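Local coordinates for 11R-lipoxygenase (Gersemia fruticosa, PDB 3VF1), which probably catalyses the insertion of molecular oxygen into polyunsaturated fatty acids at a non-heme iron centre, acting as a calcium-dependent 11R-lipoxygenase, at residues G136-P141 against V417-Y422; G334-K339 against L377-A382; I349-Q354 against S360-L365; S413-W418 against I513-D518. All coordinates share one frame; numbering follows the deposited sequence.

How the contacts relate
The four contacts form two pairs on opposite sides of the chain's centre. Contacts 1 and 4 have centres about 6 Å apart, share Val417 and Trp418 on helix 416-425, and are tied by the backbone pair Ile139 N to Val414 O, 2.9 Å. Contacts 2 and 3 have centres about 10 Å apart and meet on neighbouring strands of one antiparallel sheet, where Leu379 packs on Ile349. About 46 Å separates the centres of contacts 1 and 2. The iron, held by His392, His397, His575, Asn579 and Ile698, belongs to none of them, but helix 369-410, used by contact 2, carries the first two of these ligands.

Contact 1 (G136-P141 against V417-Y422)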
# COMPACT_ATOMS: atom_id res chain seq x y z
N GLY A 136 28.40 5.32 -3.87
CA GLY A 136 27.15 6.06 -3.83
C GLY A 136 26.66 6.60 -5.16
O GLY A 136 25.50 6.42 -5.53
N LYS A 137 27.55 7.28 -5.89
CA LYS A 137 27.21 7.91 -7.16
C LYS A 137 26.30 7.03 -8.02
O LYS A 137 26.60 5.86 -8.26
CB LYS A 137 28.50 8.24 -7.93
CG LYS A 137 28.34 9.23 -9.07
CD LYS A 137 29.63 9.35 -9.86
CE LYS A 137 29.53 10.41 -10.95
NZ LYS A 137 29.58 11.80 -10.41
N ALA A 138 25.20 7.60 -8.49
CA ALA A 138 24.28 6.89 -9.37
C ALA A 138 24.70 7.10 -10.82
O ALA A 138 25.05 8.21 -11.22
CB ALA A 138 22.85 7.37 -9.16
N ILE A 139 24.66 6.03 -11.61
CA ILE A 139 25.20 6.06 -12.97
C ILE A 139 24.30 5.33 -13.96
O ILE A 139 24.03 4.14 -13.80
CB ILE A 139 26.60 5.41 -13.01
CG1 ILE A 139 27.55 6.11 -12.04
CG2 ILE A 139 27.16 5.44 -14.43
CD1 ILE A 139 28.86 5.39 -11.84
N LEU A 140 23.84 6.05 -14.97
CA LEU A 140 23.06 5.46 -16.05
C LEU A 140 23.96 4.60 -16.93
O LEU A 140 25.16 4.87 -17.05
CB LEU A 140 22.40 6.55 -16.89
CG LEU A 140 21.39 7.43 -16.15
CD1 LEU A 140 21.00 8.63 -17.00
CD2 LEU A 140 20.16 6.62 -15.78
N PRO A 141 23.39 3.57 -17.57
CA PRO A 141 24.19 2.71 -18.45
C PRO A 141 24.69 3.47 -19.67
O PRO A 141 25.79 3.19 -20.17
CB PRO A 141 23.20 1.62 -18.87
CG PRO A 141 21.86 2.24 -18.72
CD PRO A 141 21.97 3.18 -17.56
N VAL A 417 17.02 5.27 -10.64
CA VAL A 417 15.63 4.88 -10.44
C VAL A 417 15.50 3.76 -9.41
O VAL A 417 14.55 3.73 -8.63
CB VAL A 417 14.97 4.44 -11.77
CG1 VAL A 417 13.61 3.82 -11.51
CG2 VAL A 417 14.86 5.62 -12.71
N TRP A 418 16.46 2.83 -9.42
CA TRP A 418 16.49 1.78 -8.41
C TRP A 418 16.59 2.39 -7.02
O TRP A 418 15.91 1.96 -6.09
CB TRP A 418 17.67 0.83 -8.64
CG TRP A 418 17.99 0.02 -7.42
CD1 TRP A 418 18.81 0.39 -6.39
CD2 TRP A 418 17.50 -1.28 -7.10
NE1 TRP A 418 18.86 -0.61 -5.44
CE2 TRP A 418 18.07 -1.65 -5.86
CE3 TRP A 418 16.65 -2.18 -7.73
CZ2 TRP A 418 17.80 -2.87 -5.25
CZ3 TRP A 418 16.38 -3.40 -7.13
CH2 TRP A 418 16.96 -3.73 -5.89
N LYS A 419 17.45 3.40 -6.88
CA LYS A 419 17.64 4.08 -5.61
C LYS A 419 16.38 4.84 -5.22
O LYS A 419 16.01 4.90 -4.05
CB LYS A 419 18.81 5.06 -5.70
CG LYS A 419 20.16 4.42 -5.97
CD LYS A 419 21.25 5.47 -6.07
CE LYS A 419 22.61 4.85 -6.35
NZ LYS A 419 23.10 4.03 -5.21
N LEU A 420 15.72 5.42 -6.22
CA LEU A 420 14.51 6.20 -5.99
C LEU A 420 13.39 5.35 -5.42
O LEU A 420 12.76 5.71 -4.43
CB LEU A 420 14.05 6.85 -7.29
CG LEU A 420 12.79 7.71 -7.20
CD1 LEU A 420 13.03 8.95 -6.35
CD2 LEU A 420 12.30 8.09 -8.59
N LEU A 421 13.15 4.20 -6.05
CA LEU A 421 12.01 3.36 -5.71
C LEU A 421 12.26 2.45 -4.52
O LEU A 421 11.31 2.00 -3.87
CB LEU A 421 11.62 2.50 -6.92
CG LEU A 421 11.14 3.25 -8.16
CD1 LEU A 421 10.78 2.27 -9.27
CD2 LEU A 421 9.95 4.14 -7.83
N TYR A 422 13.52 2.17 -4.23
CA TYR A 422 13.86 1.16 -3.23
C TYR A 422 13.10 1.33 -1.91
O TYR A 422 12.47 0.38 -1.44
CB TYR A 422 15.37 1.13 -2.96
CG TYR A 422 15.76 0.03 -2.00
CD1 TYR A 422 15.87 -1.28 -2.44
CD2 TYR A 422 15.99 0.29 -0.66
CE1 TYR A 422 16.22 -2.30 -1.57
CE2 TYR A 422 16.34 -0.72 0.22
CZ TYR A 422 16.45 -2.01 -0.25
OH TYR A 422 16.80 -3.02 0.62
O HOH W 1 25.70 3.32 -6.49
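Lys419 reaches out from helix 416-425 to the 136-141 loop, which it meets at Gly136 and Ala138. The polar contacts gather at its amino group. NZ makes a weak hydrogen bond, 3.4 Å long, to Gly136 O, while a water 3.0 Å from Lys419 NZ accepts from it and lies 3.2 Å from Lys137 O, so the water can bridge the amino group to Lys137 O, next to the weak direct bond to Gly136 O. Outside the two segments NZ also bonds to Leu649 O and, weakly, to Ser413 O; the amino group, probably charged, is thus surrounded largely by backbone oxygens and water.

The apolar part comes from the stem of the same lysine. Its chain runs extended as far as CE and bends only at the last torsion (chi4 -67°), which carries NZ to the side of the carbonyls while the methylenes pass the Ala138 methyl: Ala138 CB is 3.8 Å from Lys419 CE.

The loop directly follows strand 130-134 of the amino-terminal beta sandwich, and the helix is part of the mostly helical catalytic region. The arrangement therefore belongs to the interface between the PLAT (C2-like) domain and the catalytic domain, the two-domain architecture of lipoxygenases.

Contact 2 (G334-K339 against L377-A382)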
# COMPACT_ATOMS: atom_id res chain seq x y z
N GLY A 334 -26.61 3.94 -4.03
CA GLY A 334 -26.89 4.99 -3.07
C GLY A 334 -26.87 6.34 -3.74
O GLY A 334 -26.02 6.62 -4.58
N LEU A 335 -27.82 7.19 -3.37
CA LEU A 335 -27.88 8.54 -3.92
C LEU A 335 -27.65 9.54 -2.80
O LEU A 335 -28.20 9.41 -1.72
CB LEU A 335 -29.24 8.79 -4.59
CG LEU A 335 -29.27 9.93 -5.61
CD1 LEU A 335 -28.43 9.58 -6.83
CD2 LEU A 335 -30.69 10.25 -6.01
N PHE A 336 -26.82 10.55 -3.08
CA PHE A 336 -26.46 11.53 -2.07
C PHE A 336 -26.74 12.95 -2.55
O PHE A 336 -26.80 13.20 -3.75
CB PHE A 336 -24.98 11.39 -1.70
CG PHE A 336 -24.62 10.05 -1.13
CD1 PHE A 336 -24.54 8.93 -1.96
CD2 PHE A 336 -24.36 9.89 0.22
CE1 PHE A 336 -24.21 7.70 -1.44
CE2 PHE A 336 -24.03 8.65 0.74
CZ PHE A 336 -23.95 7.55 -0.10
N TYR A 337 -26.91 13.86 -1.60
CA TYR A 337 -27.20 15.25 -1.91
C TYR A 337 -26.14 16.14 -1.27
O TYR A 337 -25.76 15.94 -0.12
CB TYR A 337 -28.58 15.63 -1.37
CG TYR A 337 -29.03 17.03 -1.72
CD1 TYR A 337 -29.37 17.37 -3.02
CD2 TYR A 337 -29.13 18.01 -0.74
CE1 TYR A 337 -29.79 18.64 -3.34
CE2 TYR A 337 -29.56 19.29 -1.05
CZ TYR A 337 -29.88 19.60 -2.35
OH TYR A 337 -30.31 20.86 -2.67
N LEU A 338 -25.66 17.13 -2.03
CA LEU A 338 -24.69 18.08 -1.51
C LEU A 338 -25.42 19.25 -0.85
O LEU A 338 -25.94 20.13 -1.53
CB LEU A 338 -23.79 18.59 -2.63
CG LEU A 338 -22.77 19.67 -2.24
CD1 LEU A 338 -21.78 19.13 -1.22
CD2 LEU A 338 -22.06 20.20 -3.47
N LYS A 339 -25.45 19.24 0.47
CA LYS A 339 -26.16 20.27 1.22
C LYS A 339 -25.52 21.64 1.04
O LYS A 339 -24.40 21.76 0.55
CB LYS A 339 -26.21 19.91 2.71
CG LYS A 339 -27.02 18.65 3.00
CD LYS A 339 -26.88 18.22 4.45
CE LYS A 339 -27.42 19.26 5.41
NZ LYS A 339 -27.24 18.85 6.83
N LEU A 377 -27.11 0.20 6.38
CA LEU A 377 -26.17 -0.84 6.77
C LEU A 377 -25.80 -1.73 5.59
O LEU A 377 -24.65 -2.13 5.45
CB LEU A 377 -26.75 -1.69 7.91
CG LEU A 377 -26.85 -0.98 9.26
CD1 LEU A 377 -27.70 -1.78 10.24
CD2 LEU A 377 -25.47 -0.73 9.84
N TRP A 378 -26.79 -2.03 4.75
CA TRP A 378 -26.56 -2.89 3.59
C TRP A 378 -25.74 -2.19 2.51
O TRP A 378 -25.02 -2.84 1.75
CB TRP A 378 -27.89 -3.38 3.01
CG TRP A 378 -28.47 -4.55 3.76
CD1 TRP A 378 -29.39 -4.51 4.76
CD2 TRP A 378 -28.15 -5.93 3.56
NE1 TRP A 378 -29.67 -5.78 5.20
CE2 TRP A 378 -28.92 -6.67 4.48
CE3 TRP A 378 -27.29 -6.61 2.69
CZ2 TRP A 378 -28.85 -8.06 4.55
CZ3 TRP A 378 -27.22 -7.99 2.77
CH2 TRP A 378 -28.00 -8.70 3.69
N LEU A 379 -25.85 -0.87 2.44
CA LEU A 379 -25.06 -0.09 1.49
C LEU A 379 -23.59 -0.08 1.91
O LEU A 379 -22.70 -0.23 1.08
CB LEU A 379 -25.59 1.35 1.40
CG LEU A 379 -24.88 2.26 0.40
CD1 LEU A 379 -25.03 1.75 -1.02
CD2 LEU A 379 -25.41 3.69 0.52
N ARG A 380 -23.35 0.09 3.21
CA ARG A 380 -22.00 0.09 3.74
C ARG A 380 -21.35 -1.29 3.63
O ARG A 380 -20.15 -1.40 3.38
CB ARG A 380 -22.00 0.53 5.21
CG ARG A 380 -22.41 1.98 5.41
CD ARG A 380 -21.36 2.93 4.85
NE ARG A 380 -20.08 2.81 5.56
CZ ARG A 380 -18.92 3.28 5.10
NH1 ARG A 380 -18.86 3.89 3.92
NH2 ARG A 380 -17.82 3.12 5.82
N CYS A 381 -22.15 -2.33 3.82
CA CYS A 381 -21.64 -3.69 3.73
C CYS A 381 -21.08 -3.95 2.33
O CYS A 381 -20.01 -4.53 2.19
CB CYS A 381 -22.74 -4.71 4.05
SG CYS A 381 -22.13 -6.40 4.27
N ALA A 382 -21.80 -3.50 1.32
CA ALA A 382 -21.34 -3.62 -0.06
C ALA A 382 -20.02 -2.88 -0.23
O ALA A 382 -19.09 -3.37 -0.87
CB ALA A 382 -22.38 -3.07 -1.02
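Gly334 and Phe336 sit on strand 333-338, the middle strand of a five-stranded antiparallel sheet, and pack against Leu379 of the long helix 369-410, which farther along supplies the iron ligands His392 and His397. This is sheet-on-helix packing within the lipoxygenase catalytic domain, and a single leucine carries the helix side of it.

Leu379 stretches toward the strand with CG trans to its own backbone N (chi1 -178°), and its two methyls divide the work. CD1 lies 4.0 Å from Gly334 N, whereas CD2 sits over the glycine, 4.1 Å from Gly334 CA. The same CD2 also meets the far end of the Phe336 ring, at 4.2 Å from CZ, approaching it obliquely. The phenylalanine and leucine side chains come from opposite directions, a leucine methyl reaching the CZ corner of the ring.

A beta carbon at Gly334 would point at the helix and fall only 2.8 Å from Leu379 CD2, so the missing side chain lets the leucine come up to the strand backbone. Around this point Phe261 packs edge-to-face on Phe336 and also touches Leu379, and Ile349 of the adjoining strand also touches the leucine.

The contact is buried, and its side chains bring only hydrocarbon to it; the polar atom they touch is the backbone Gly334 N. With no directional bond between the segments, shape and the exclusion of water probably set the spacing between sheet and helix here.

Contact 3 (I349-Q354 against S360-L365); sequences IQLYQQ and SIWTPL
The indole of Trp362 overlaps the branch of the Leu351 side chain, which crosses it obliquely with CG 3.9 Å from Trp362 NE1. Both belong to a beta hairpin in which strand 344-350 turns back into the short strand 361-362, the outermost strand of its antiparallel sheet in the catalytic domain. Ile349 and Trp362 form a hydrogen-bonded pair: Trp362 N gives a nearly straight bond to Ile349 O (2.8 Å, 171°) that lies in the carbonyl plane, and Ile349 N returns a more bent one of 3.0 Å to Trp362 O. Their side chains share the side of the sheet that faces helix 369-410, where Ile349 touches Trp372 and Trp362 touches Asp371. Ser360 OG lies 3.9 Å above one face of the indole, toward its rim, and Lys604 makes a cation-pi contact with the ring.

On the other side Gln350 extends with CG trans to its backbone N (chi1 -175°) and the chain straight beyond it, so that OE1 passes across Ile361, 3.8 Å from CG1. Its NE2 turns back to bond Tyr352 O at 2.8 Å and also binds Asn279 O. With a leucine here, the amide bonds to Tyr352 O and Asn279 O would be gone and the turn after the strand would probably be held less firmly.

Ile349 O has further neighbours besides the Trp362 N-H: Ile361 CA offers it a CA-H...O contact at 3.5 Å, and Trp362 CD1 brings the indole edge to 3.3 Å, the oxygen lying in the ring plane.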
# COMPACT_ATOMS: atom_id res chain seq x y z
N ILE A 349 -31.80 4.79 -1.48
CA ILE A 349 -31.03 3.56 -1.61
C ILE A 349 -31.86 2.45 -2.24
O ILE A 349 -33.03 2.26 -1.92
CB ILE A 349 -30.53 3.07 -0.24
CG1 ILE A 349 -29.53 4.06 0.36
CG2 ILE A 349 -29.88 1.69 -0.37
CD1 ILE A 349 -29.12 3.72 1.78
N GLN A 350 -31.23 1.71 -3.15
CA GLN A 350 -31.85 0.53 -3.76
C GLN A 350 -30.88 -0.63 -3.60
O GLN A 350 -29.74 -0.56 -4.05
CB GLN A 350 -32.15 0.79 -5.23
CG GLN A 350 -32.90 -0.32 -5.93
CD GLN A 350 -33.22 0.01 -7.38
OE1 GLN A 350 -34.10 0.81 -7.66
NE2 GLN A 350 -32.48 -0.61 -8.30
N LEU A 351 -31.33 -1.70 -2.95
CA LEU A 351 -30.43 -2.78 -2.54
C LEU A 351 -29.92 -3.62 -3.72
O LEU A 351 -28.75 -4.03 -3.73
CB LEU A 351 -31.11 -3.69 -1.51
CG LEU A 351 -31.52 -3.00 -0.21
CD1 LEU A 351 -32.15 -4.00 0.75
CD2 LEU A 351 -30.34 -2.30 0.45
N TYR A 352 -30.77 -3.87 -4.70
CA TYR A 352 -30.37 -4.66 -5.87
C TYR A 352 -30.46 -3.82 -7.14
O TYR A 352 -31.21 -2.85 -7.20
CB TYR A 352 -31.24 -5.91 -6.01
CG TYR A 352 -31.05 -6.93 -4.90
CD1 TYR A 352 -30.00 -7.84 -4.93
CD2 TYR A 352 -31.94 -6.99 -3.83
CE1 TYR A 352 -29.83 -8.78 -3.92
CE2 TYR A 352 -31.78 -7.93 -2.82
CZ TYR A 352 -30.73 -8.82 -2.87
OH TYR A 352 -30.57 -9.74 -1.87
N GLN A 353 -29.69 -4.21 -8.15
CA GLN A 353 -29.58 -3.43 -9.38
C GLN A 353 -30.92 -3.28 -10.10
O GLN A 353 -31.29 -2.18 -10.50
CB GLN A 353 -28.56 -4.08 -10.33
CG GLN A 353 -27.11 -3.86 -9.92
CD GLN A 353 -26.65 -2.43 -10.14
OE1 GLN A 353 -26.71 -1.91 -11.25
NE2 GLN A 353 -26.19 -1.79 -9.07
N GLN A 354 -31.63 -4.39 -10.26
CA GLN A 354 -32.87 -4.39 -11.04
C GLN A 354 -34.10 -4.14 -10.17
O GLN A 354 -34.35 -4.88 -9.22
CB GLN A 354 -33.02 -5.73 -11.77
CG GLN A 354 -31.92 -5.98 -12.80
CD GLN A 354 -31.90 -4.92 -13.89
OE1 GLN A 354 -32.95 -4.48 -14.36
NE2 GLN A 354 -30.70 -4.51 -14.29
N SER A 360 -37.42 -2.30 -3.58
CA SER A 360 -37.94 -0.94 -3.65
C SER A 360 -36.86 0.09 -3.37
O SER A 360 -35.73 -0.26 -3.02
CB SER A 360 -39.05 -0.78 -2.62
OG SER A 360 -38.53 -0.94 -1.32
N ILE A 361 -37.22 1.36 -3.52
CA ILE A 361 -36.32 2.45 -3.18
C ILE A 361 -36.58 2.91 -1.75
O ILE A 361 -37.70 3.29 -1.40
CB ILE A 361 -36.48 3.63 -4.14
CG1 ILE A 361 -36.10 3.20 -5.56
CG2 ILE A 361 -35.62 4.81 -3.69
CD1 ILE A 361 -36.25 4.28 -6.61
N TRP A 362 -35.53 2.87 -0.92
CA TRP A 362 -35.63 3.27 0.48
C TRP A 362 -35.25 4.73 0.63
O TRP A 362 -34.39 5.24 -0.08
CB TRP A 362 -34.72 2.40 1.34
CG TRP A 362 -34.95 0.93 1.15
CD1 TRP A 362 -34.43 0.14 0.17
CD2 TRP A 362 -35.76 0.08 1.97
NE1 TRP A 362 -34.86 -1.15 0.33
CE2 TRP A 362 -35.69 -1.21 1.42
CE3 TRP A 362 -36.55 0.29 3.10
CZ2 TRP A 362 -36.37 -2.30 1.97
CZ3 TRP A 362 -37.22 -0.79 3.65
CH2 TRP A 362 -37.13 -2.07 3.08
N THR A 363 -35.91 5.41 1.56
CA THR A 363 -35.75 6.85 1.71
C THR A 363 -36.17 7.27 3.12
O THR A 363 -37.21 6.84 3.62
CB THR A 363 -36.61 7.59 0.66
OG1 THR A 363 -35.88 7.70 -0.56
CG2 THR A 363 -36.98 8.96 1.13
N PRO A 364 -35.37 8.13 3.77
CA PRO A 364 -35.66 8.53 5.15
C PRO A 364 -36.93 9.36 5.27
O PRO A 364 -37.49 9.49 6.35
CB PRO A 364 -34.43 9.36 5.54
CG PRO A 364 -33.91 9.89 4.25
CD PRO A 364 -34.18 8.82 3.24
N LEU A 365 -37.35 9.94 4.15
CA LEU A 365 -38.60 10.68 4.07
C LEU A 365 -39.85 9.79 4.07
O LEU A 365 -40.85 10.12 4.70
CB LEU A 365 -38.60 11.53 2.80
CG LEU A 365 -39.65 12.63 2.69
CD1 LEU A 365 -39.39 13.73 3.71
CD2 LEU A 365 -39.67 13.20 1.28

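Contact 4 (S413-W418 against I513-D518)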
# COMPACT_ATOMS: atom_id res chain seq x y z
N SER A 413 21.77 -1.87 -8.86
CA SER A 413 21.66 -0.99 -7.70
C SER A 413 22.39 0.35 -7.88
O SER A 413 22.33 1.21 -7.01
CB SER A 413 22.18 -1.70 -6.45
OG SER A 413 23.49 -2.18 -6.64
N VAL A 414 23.09 0.51 -9.01
CA VAL A 414 23.79 1.76 -9.29
C VAL A 414 22.89 2.72 -10.09
O VAL A 414 23.22 3.89 -10.26
CB VAL A 414 25.10 1.50 -10.08
CG1 VAL A 414 24.80 1.07 -11.51
CG2 VAL A 414 25.99 2.74 -10.06
N HIS A 415 21.76 2.21 -10.55
CA HIS A 415 20.82 3.01 -11.33
C HIS A 415 20.02 3.95 -10.42
O HIS A 415 19.56 3.54 -9.35
CB HIS A 415 19.86 2.08 -12.08
CG HIS A 415 19.14 2.73 -13.21
ND1 HIS A 415 18.34 3.84 -13.05
CD2 HIS A 415 19.08 2.42 -14.53
CE1 HIS A 415 17.82 4.19 -14.21
NE2 HIS A 415 18.25 3.35 -15.13
N PRO A 416 19.87 5.22 -10.83
CA PRO A 416 19.18 6.22 -10.00
C PRO A 416 17.72 5.88 -9.69
O PRO A 416 17.25 6.17 -8.59
CB PRO A 416 19.26 7.50 -10.85
CG PRO A 416 19.52 7.03 -12.24
CD PRO A 416 20.36 5.80 -12.09
N VAL A 417 17.02 5.27 -10.64
CA VAL A 417 15.63 4.88 -10.44
C VAL A 417 15.50 3.76 -9.41
O VAL A 417 14.55 3.73 -8.63
CB VAL A 417 14.97 4.44 -11.77
CG1 VAL A 417 13.61 3.82 -11.51
CG2 VAL A 417 14.86 5.62 -12.71
N TRP A 418 16.46 2.83 -9.42
CA TRP A 418 16.49 1.78 -8.41
C TRP A 418 16.59 2.39 -7.02
O TRP A 418 15.91 1.96 -6.09
CB TRP A 418 17.67 0.83 -8.64
CG TRP A 418 17.99 0.02 -7.42
CD1 TRP A 418 18.81 0.39 -6.39
CD2 TRP A 418 17.50 -1.28 -7.10
NE1 TRP A 418 18.86 -0.61 -5.44
CE2 TRP A 418 18.07 -1.65 -5.86
CE3 TRP A 418 16.65 -2.18 -7.73
CZ2 TRP A 418 17.80 -2.87 -5.25
CZ3 TRP A 418 16.38 -3.40 -7.13
CH2 TRP A 418 16.96 -3.73 -5.89
N ILE A 513 18.02 15.33 -12.74
CA ILE A 513 19.42 15.35 -12.32
C ILE A 513 20.25 14.40 -13.19
O ILE A 513 21.41 14.68 -13.49
CB ILE A 513 19.58 14.94 -10.84
CG1 ILE A 513 19.14 16.08 -9.92
CG2 ILE A 513 21.03 14.56 -10.54
CD1 ILE A 513 19.07 15.69 -8.46
N TYR A 514 19.64 13.29 -13.60
CA TYR A 514 20.37 12.25 -14.32
C TYR A 514 20.01 12.19 -15.81
O TYR A 514 20.84 11.84 -16.64
CB TYR A 514 20.12 10.89 -13.66
CG TYR A 514 20.53 10.88 -12.21
CD1 TYR A 514 21.85 10.66 -11.85
CD2 TYR A 514 19.61 11.12 -11.20
CE1 TYR A 514 22.24 10.66 -10.52
CE2 TYR A 514 19.99 11.12 -9.87
CZ TYR A 514 21.31 10.88 -9.54
OH TYR A 514 21.69 10.89 -8.22
N TYR A 515 18.76 12.52 -16.13
CA TYR A 515 18.32 12.54 -17.52
C TYR A 515 18.26 13.98 -18.03
O TYR A 515 17.36 14.74 -17.65
CB TYR A 515 16.94 11.89 -17.66
CG TYR A 515 16.91 10.43 -17.28
CD1 TYR A 515 16.66 10.03 -15.98
CD2 TYR A 515 17.12 9.44 -18.24
CE1 TYR A 515 16.62 8.69 -15.63
CE2 TYR A 515 17.09 8.10 -17.90
CZ TYR A 515 16.84 7.74 -16.60
OH TYR A 515 16.80 6.40 -16.26
N ASN A 516 19.21 14.35 -18.88
CA ASN A 516 19.30 15.72 -19.36
C ASN A 516 18.27 16.02 -20.44
O ASN A 516 17.92 17.18 -20.66
CB ASN A 516 20.71 16.00 -19.90
CG ASN A 516 21.21 17.38 -19.53
OD1 ASN A 516 22.26 17.52 -18.89
ND2 ASN A 516 20.47 18.41 -19.93
N ASP A 517 17.77 14.98 -21.10
CA ASP A 517 16.79 15.16 -22.17
C ASP A 517 16.08 13.85 -22.48
O ASP A 517 16.41 12.81 -21.92
CB ASP A 517 17.48 15.71 -23.42
CG ASP A 517 18.63 14.84 -23.89
OD1 ASP A 517 18.50 13.60 -23.87
OD2 ASP A 517 19.68 15.41 -24.28
N ASP A 518 15.10 13.92 -23.37
CA ASP A 518 14.28 12.75 -23.70
C ASP A 518 15.12 11.64 -24.33
O ASP A 518 14.78 10.46 -24.21
CB ASP A 518 13.14 13.15 -24.64
CG ASP A 518 12.23 14.19 -24.02
OD1 ASP A 518 12.28 14.38 -22.79
OD2 ASP A 518 11.45 14.82 -24.78
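The backbones come nearest at Pro416 and Tyr514, CA to CA 7.5 Å, where the first turn of helix 416-425 faces the weakly bonded last residues of helix 491-514. The motif on the first side is a side-chain N-cap: His415 precedes the helix and carries its ring with CG trans to the backbone N (chi1 -162°), which goes with ND1 reaching Val417 N and accepting from it at 3.1 Å (156°), close to the ring plane.

Pro416, the first residue of the helix, lays its ring over one face of Tyr514 in a CH-pi contact, with CB 3.8 Å from the ring centroid and 16° off the normal. Ile513 CG2 lies over the opposite face, 3.6 Å above the plane of the Tyr514 ring, so the phenol is sandwiched; its hydroxyl bonds Asp652.

Tyr515 reaches His415 and the Val417 CG2 methyl. Its OH and His415 NE2 both hydrogen-bond to Asp524 OD2, so one carboxylate oxygen joins the two rings and probably favours the histidine tautomer that keeps ND1 as the capping acceptor. With an alanine in place of His415 the imidazole nitrogens are gone, and Val417 N is likely to lose its cap and Asp524 one of its partners.

The histidine and tyrosine side chains cross at about a right angle. They meet edge on, without a hydrogen bond between them: Tyr515 OH lies near the plane of the imidazole, 3.2 Å from His415 CE1.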